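Local coordinates for putative agmatinase (Clostridium difficile, PDB 3LHL), which probably hydrolyses agmatine to putrescine and urea, as a manganese-dependent enzyme of the arginase family, at residues 114-119 against 193-198; 154-159 against 182-187. All blocks are in the same frame, centred on the assembly; numbering follows the deposited sequence.

Contacts 1 and 2 meet on the central parallel sheet of the arginase fold, since strands 115-120 and 153-158 are neighbours in it; the backbones of His-119 and Phe-156 are probably hydrogen-bonded, and Ile-118 of contact 1 touches the ring of Phe-185 of contact 2. Contact 1 joins two adjacent strands within the sheet and runs from a buried apolar end to a water-bearing N-terminal end with charged and hydroxyl groups. Contact 2 is buried and joins a strand end to the turn and helix start of 182-187, with aromatic and aliphatic packing and no hydrogen bond across it. In sequence, contact 2 is nested inside the loop that contact 1 closes.

Contact 1: residues 114-119 against 193-198; sequences DIYVIH and NGKNIY
Tyr-116 lies against Lys-195 while its backbone pairs with Asn-196 and Tyr-198, joining strands 115-120 and 196-202 in parallel. Tyr-116 N donates to Asn-196 O at 2.8 Å, Tyr-116 O accepts from Tyr-198 N, and Ile-118 N reaches Tyr-198 O, the donor here tilted 25° from the carbonyl plane.

The side chain of Tyr-116 can be followed outward. Its CB sits 4.1 Å from Ile-197 CG1, on the face of the sheet that these two residues share with Ile-118, whose CD1 touches Ile-197 CG2. CG stands beside the backbone N (chi1 -65°). Further out, CD2 is 3.5 Å from Lys-195 CB. CE2 meets Lys-195 CG and CD, and the lysine chain, bent at chi2 and chi4, brings NZ back near the phenol, 3.2 Å from Tyr-116 OH. A water 2.6 Å from Tyr-116 OH accepts from Lys-195 NZ and donates to Asp-114 OD2. The other carboxylate oxygen, Asp-114 OD1, forms a salt bridge with Lys-152, which also makes a cation-pi contact with the Tyr-116 ring. A second water accepts from Asn-196 N and donates to Asp-114 O, continuing the strand pairing through solvent.

On the other face Ile-115 CG1 lies against Asn-196 O at 3.2 Å, and with chi2 extended (174°) Ile-115 CD1 reaches Tyr-198 CB at 3.7 Å; Phe-105 and Ala-104 of helix 101-111 pack on this side. Tyr-198 OH is hydrogen-bonded to Asp-245 on strand 240-247.

The polar end thus sets two lysine ammonium groups around one tyrosine and one aspartate, with one water bridging the hydroxyl, Lys-195 and the carboxylate; the neighbouring positive charges would probably help keep Asp-114 ionised.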
loop_
_atom_site.group_PDB
_atom_site.type_symbol
_atom_site.label_atom_id
_atom_site.label_comp_id
_atom_site.label_asym_id
_atom_site.label_seq_id
_atom_site.Cartn_x
_atom_site.Cartn_y
_atom_site.Cartn_z
ATOM N N ASP A 114 6.752 -12.548 -13.056
ATOM C CA ASP A 114 7.673 -12.901 -11.984
ATOM C C ASP A 114 7.864 -11.717 -11.044
ATOM O O ASP A 114 8.924 -11.095 -11.021
ATOM C CB ASP A 114 9.022 -13.323 -12.570
ATOM C CG ASP A 114 10.068 -13.568 -11.500
ATOM O OD1 ASP A 114 9.782 -14.346 -10.559
ATOM O OD2 ASP A 114 11.172 -12.984 -11.601
ATOM N N ILE A 115 6.839 -11.407 -10.263
ATOM C CA ILE A 115 6.917 -10.270 -9.359
ATOM C C ILE A 115 6.836 -10.671 -7.893
ATOM O O ILE A 115 6.253 -11.695 -7.549
ATOM C CB ILE A 115 5.793 -9.249 -9.681
ATOM C CG1 ILE A 115 5.961 -7.993 -8.825
ATOM C CG2 ILE A 115 4.428 -9.881 -9.443
ATOM C CD1 ILE A 115 4.996 -6.881 -9.175
ATOM N N TYR A 116 7.441 -9.856 -7.035
ATOM C CA TYR A 116 7.437 -10.095 -5.595
ATOM C C TYR A 116 6.567 -9.047 -4.912
ATOM O O TYR A 116 6.453 -7.916 -5.385
ATOM C CB TYR A 116 8.866 -10.038 -5.055
ATOM C CG TYR A 116 9.732 -11.149 -5.599
ATOM C CD1 TYR A 116 9.772 -12.396 -4.973
ATOM C CD2 TYR A 116 10.460 -10.977 -6.773
ATOM C CE1 TYR A 116 10.512 -13.448 -5.504
ATOM C CE2 TYR A 116 11.204 -12.024 -7.318
ATOM C CZ TYR A 116 11.224 -13.258 -6.677
ATOM O OH TYR A 116 11.936 -14.305 -7.219
ATOM N N VAL A 117 5.955 -9.428 -3.799
ATOM C CA VAL A 117 5.079 -8.533 -3.062
ATOM C C VAL A 117 5.615 -8.182 -1.675
ATOM O O VAL A 117 5.916 -9.067 -0.872
ATOM C CB VAL A 117 3.674 -9.163 -2.882
ATOM C CG1 VAL A 117 2.778 -8.226 -2.082
ATOM C CG2 VAL A 117 3.061 -9.478 -4.238
ATOM N N ILE A 118 5.743 -6.888 -1.403
ATOM C CA ILE A 118 6.191 -6.428 -0.097
ATOM C C ILE A 118 4.930 -5.894 0.574
ATOM O O ILE A 118 4.265 -4.994 0.053
ATOM C CB ILE A 118 7.284 -5.341 -0.222
ATOM C CG1 ILE A 118 8.582 -5.995 -0.724
ATOM C CG2 ILE A 118 7.518 -4.658 1.129
ATOM C CD1 ILE A 118 9.777 -5.053 -0.839
ATOM N N HIS A 119 4.605 -6.473 1.727
ATOM C CA HIS A 119 3.388 -6.147 2.464
ATOM C C HIS A 119 3.592 -5.640 3.900
ATOM O O HIS A 119 4.115 -6.356 4.753
ATOM C CB HIS A 119 2.513 -7.407 2.449
ATOM C CG HIS A 119 1.274 -7.329 3.287
ATOM N ND1 HIS A 119 0.316 -6.349 3.122
ATOM C CD2 HIS A 119 0.799 -8.161 4.245
ATOM C CE1 HIS A 119 -0.696 -6.584 3.939
ATOM N NE2 HIS A 119 -0.428 -7.678 4.631
ATOM N N ASN A 193 17.374 -8.258 -4.514
ATOM C CA ASN A 193 18.191 -7.438 -5.402
ATOM C C ASN A 193 17.854 -7.671 -6.871
ATOM O O ASN A 193 17.881 -8.803 -7.349
ATOM C CB ASN A 193 19.674 -7.735 -5.161
ATOM C CG ASN A 193 20.591 -6.822 -5.952
ATOM O OD1 ASN A 193 20.666 -6.905 -7.178
ATOM N ND2 ASN A 193 21.288 -5.936 -5.249
ATOM N N GLY A 194 17.526 -6.588 -7.569
ATOM C CA GLY A 194 17.203 -6.663 -8.984
ATOM C C GLY A 194 15.853 -7.251 -9.345
ATOM O O GLY A 194 15.581 -7.483 -10.519
ATOM N N LYS A 195 15.001 -7.492 -8.355
ATOM C CA LYS A 195 13.691 -8.064 -8.620
ATOM C C LYS A 195 12.588 -7.019 -8.752
ATOM O O LYS A 195 12.749 -5.872 -8.330
ATOM C CB LYS A 195 13.328 -9.074 -7.531
ATOM C CG LYS A 195 14.220 -10.312 -7.533
ATOM C CD LYS A 195 14.198 -10.991 -8.897
ATOM C CE LYS A 195 15.185 -12.146 -8.977
ATOM N NZ LYS A 195 14.884 -13.211 -7.986
ATOM N N ASN A 196 11.475 -7.428 -9.355
ATOM C CA ASN A 196 10.330 -6.550 -9.554
ATOM C C ASN A 196 9.396 -6.694 -8.361
ATOM O O ASN A 196 9.009 -7.801 -7.979
ATOM C CB ASN A 196 9.611 -6.918 -10.850
ATOM C CG ASN A 196 10.485 -6.716 -12.069
ATOM O OD1 ASN A 196 10.545 -7.569 -12.957
ATOM N ND2 ASN A 196 11.167 -5.578 -12.123
ATOM N N ILE A 197 9.023 -5.559 -7.787
ATOM C CA ILE A 197 8.192 -5.554 -6.599
ATOM C C ILE A 197 6.895 -4.751 -6.674
ATOM O O ILE A 197 6.823 -3.703 -7.323
ATOM C CB ILE A 197 9.029 -5.017 -5.382
ATOM C CG1 ILE A 197 9.938 -6.118 -4.830
ATOM C CG2 ILE A 197 8.116 -4.478 -4.286
ATOM C CD1 ILE A 197 11.083 -6.520 -5.745
ATOM N N TYR A 198 5.864 -5.271 -6.016
ATOM C CA TYR A 198 4.609 -4.545 -5.902
ATOM C C TYR A 198 4.585 -4.235 -4.411
ATOM O O TYR A 198 4.552 -5.145 -3.582
ATOM C CB TYR A 198 3.384 -5.385 -6.242
ATOM C CG TYR A 198 2.127 -4.540 -6.171
ATOM C CD1 TYR A 198 1.626 -3.902 -7.304
ATOM C CD2 TYR A 198 1.501 -4.291 -4.947
ATOM C CE1 TYR A 198 0.536 -3.031 -7.220
ATOM C CE2 TYR A 198 0.416 -3.423 -4.852
ATOM C CZ TYR A 198 -0.063 -2.794 -5.991
ATOM O OH TYR A 198 -1.122 -1.914 -5.895
HETATM O O HOH W 1 11.005 -9.918 -10.272
HETATM O O HOH W 2 12.653 -14.490 -9.756
#

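Contact 2: residues 154-159 against 182-187; sequences FQFGIR and IDTFEN
Phe-156 receives the edge of Phe-185 on one face of its ring, a T-shaped pair with centroids 5.1 Å apart and planes at 90°. The leading atom is Phe-185 CD1, which stands above the rim of the Phe-156 ring, 3.7 Å from both Phe-156 CZ and CE2. At the first turn of helix 185-191, Phe-185 holds CG anti to its backbone N (chi1 -167°), the edge of its ring then lying over the face of Phe-156.

Thr-184 meets the same phenylalanine at its edge. OG1, set between the backbone N and the carbonyl carbon by chi1 65°, lies near the ring plane, 3.4 Å from Phe-156 CE1. The polar needs of this hydroxyl are met by hydrogen bonds with Glu-178 and Tyr-176, and its contact at the ring edge is packing. Ile-182 approaches nearer the backbone: its CG2 packs 4.0 Å from Phe-156 CB and 3.9 Å from Gly-157 N, where the strand turns a corner at a positive phi.

A type I turn from Ile-182 to Phe-185, closed by Phe-185 N donating to Ile-182 O, brings Ile-182 CG2, Thr-184 OG1 and the Phe-185 ring to Phe-156. Phe-120 of the neighbouring strand also meets both rings, edge-to-face with Phe-185, and Ile-230, Ile-233 and Ile-234 of helix 229-235 touch Phe-185.

The turn and helix start that follow strand 176-179 thus pack on the C-terminal end of strand 153-158, a helix-on-sheet contact of the parallel alpha/beta arginase fold, with Gly-157 about 10 Å from a bound manganese ion.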
loop_
_atom_site.group_PDB
_atom_site.type_symbol
_atom_site.label_atom_id
_atom_site.label_comp_id
_atom_site.label_asym_id
_atom_site.label_seq_id
_atom_site.Cartn_x
_atom_site.Cartn_y
_atom_site.Cartn_z
ATOM N N PHE A 154 6.111 -11.176 1.099
ATOM C CA PHE A 154 6.874 -10.833 2.298
ATOM C C PHE A 154 6.072 -9.834 3.117
ATOM O O PHE A 154 5.776 -8.736 2.652
ATOM C CB PHE A 154 8.222 -10.237 1.895
ATOM C CG PHE A 154 9.072 -11.181 1.108
ATOM C CD1 PHE A 154 10.075 -11.917 1.730
ATOM C CD2 PHE A 154 8.824 -11.388 -0.247
ATOM C CE1 PHE A 154 10.817 -12.853 1.016
ATOM C CE2 PHE A 154 9.562 -12.323 -0.973
ATOM C CZ PHE A 154 10.559 -13.057 -0.338
ATOM N N GLN A 155 5.728 -10.221 4.339
ATOM C CA GLN A 155 4.918 -9.379 5.203
ATOM C C GLN A 155 5.725 -8.848 6.375
ATOM O O GLN A 155 6.565 -9.556 6.930
ATOM C CB GLN A 155 3.713 -10.187 5.686
ATOM C CG GLN A 155 3.120 -11.056 4.573
ATOM C CD GLN A 155 1.826 -11.728 4.967
ATOM O OE1 GLN A 155 0.800 -11.069 5.151
ATOM N NE2 GLN A 155 1.866 -13.046 5.104
ATOM N N PHE A 156 5.461 -7.599 6.746
ATOM C CA PHE A 156 6.183 -6.948 7.834
ATOM C C PHE A 156 5.289 -6.188 8.804
ATOM O O PHE A 156 4.326 -5.548 8.393
ATOM C CB PHE A 156 7.199 -5.969 7.250
ATOM C CG PHE A 156 8.217 -6.612 6.377
ATOM C CD1 PHE A 156 9.433 -7.041 6.907
ATOM C CD2 PHE A 156 7.965 -6.802 5.023
ATOM C CE1 PHE A 156 10.385 -7.648 6.096
ATOM C CE2 PHE A 156 8.914 -7.411 4.203
ATOM C CZ PHE A 156 10.124 -7.833 4.740
ATOM N N GLY A 157 5.630 -6.262 10.088
ATOM C CA GLY A 157 4.883 -5.552 11.112
ATOM C C GLY A 157 3.610 -6.216 11.599
ATOM O O GLY A 157 2.898 -5.655 12.432
ATOM N N ILE A 158 3.331 -7.412 11.091
ATOM C CA ILE A 158 2.123 -8.146 11.454
ATOM C C ILE A 158 2.020 -8.407 12.956
ATOM O O ILE A 158 2.971 -8.863 13.586
ATOM C CB ILE A 158 2.064 -9.507 10.722
ATOM C CG1 ILE A 158 2.558 -9.360 9.273
ATOM C CG2 ILE A 158 0.628 -10.047 10.755
ATOM C CD1 ILE A 158 1.749 -8.407 8.407
ATOM N N ARG A 159 0.860 -8.116 13.533
ATOM C CA ARG A 159 0.667 -8.332 14.960
ATOM C C ARG A 159 -0.756 -8.715 15.365
ATOM O O ARG A 159 -1.081 -8.736 16.549
ATOM C CB ARG A 159 1.107 -7.085 15.730
ATOM C CG ARG A 159 0.515 -5.766 15.236
ATOM C CD ARG A 159 1.066 -4.606 16.070
ATOM N NE ARG A 159 0.462 -3.315 15.748
ATOM C CZ ARG A 159 0.694 -2.628 14.633
ATOM N NH1 ARG A 159 1.523 -3.103 13.712
ATOM N NH2 ARG A 159 0.104 -1.452 14.448
ATOM N N ILE A 182 9.552 -4.686 11.877
ATOM C CA ILE A 182 9.985 -4.496 10.495
ATOM C C ILE A 182 11.515 -4.509 10.401
ATOM O O ILE A 182 12.087 -4.099 9.392
ATOM C CB ILE A 182 9.478 -3.147 9.943
ATOM C CG1 ILE A 182 10.030 -2.007 10.803
ATOM C CG2 ILE A 182 7.947 -3.110 9.959
ATOM C CD1 ILE A 182 9.629 -0.642 10.336
ATOM N N ASP A 183 12.164 -4.990 11.456
ATOM C CA ASP A 183 13.624 -5.029 11.524
ATOM C C ASP A 183 14.338 -5.827 10.434
ATOM O O ASP A 183 15.475 -5.514 10.085
ATOM C CB ASP A 183 14.058 -5.545 12.897
ATOM C CG ASP A 183 13.555 -4.669 14.031
ATOM O OD1 ASP A 183 13.848 -3.454 14.017
ATOM O OD2 ASP A 183 12.867 -5.192 14.936
ATOM N N THR A 184 13.678 -6.848 9.895
ATOM C CA THR A 184 14.285 -7.671 8.859
ATOM C C THR A 184 14.130 -7.103 7.449
ATOM O O THR A 184 14.649 -7.679 6.489
ATOM C CB THR A 184 13.689 -9.093 8.856
ATOM O OG1 THR A 184 12.303 -9.029 8.497
ATOM C CG2 THR A 184 13.822 -9.735 10.230
ATOM N N PHE A 185 13.435 -5.976 7.318
ATOM C CA PHE A 185 13.201 -5.381 6.000
ATOM C C PHE A 185 14.447 -5.166 5.142
ATOM O O PHE A 185 14.445 -5.495 3.955
ATOM C CB PHE A 185 12.447 -4.056 6.122
ATOM C CG PHE A 185 11.895 -3.554 4.806
ATOM C CD1 PHE A 185 11.001 -4.335 4.065
ATOM C CD2 PHE A 185 12.290 -2.318 4.291
ATOM C CE1 PHE A 185 10.509 -3.891 2.827
ATOM C CE2 PHE A 185 11.807 -1.864 3.057
ATOM C CZ PHE A 185 10.914 -2.655 2.320
ATOM N N GLU A 186 15.506 -4.614 5.727
ATOM C CA GLU A 186 16.730 -4.372 4.967
ATOM C C GLU A 186 17.296 -5.672 4.409
ATOM O O GLU A 186 17.743 -5.718 3.263
ATOM C CB GLU A 186 17.779 -3.670 5.831
ATOM C CG GLU A 186 19.073 -3.326 5.088
ATOM C CD GLU A 186 19.967 -2.378 5.875
ATOM O OE1 GLU A 186 19.820 -2.307 7.113
ATOM O OE2 GLU A 186 20.826 -1.709 5.262
ATOM N N ASN A 187 17.266 -6.730 5.215
ATOM C CA ASN A 187 17.764 -8.021 4.766
ATOM C C ASN A 187 16.934 -8.554 3.601
ATOM O O ASN A 187 17.485 -9.039 2.614
ATOM C CB ASN A 187 17.753 -9.042 5.911
ATOM C CG ASN A 187 18.975 -8.934 6.800
ATOM O OD1 ASN A 187 20.006 -8.413 6.386
ATOM N ND2 ASN A 187 18.873 -9.444 8.017
#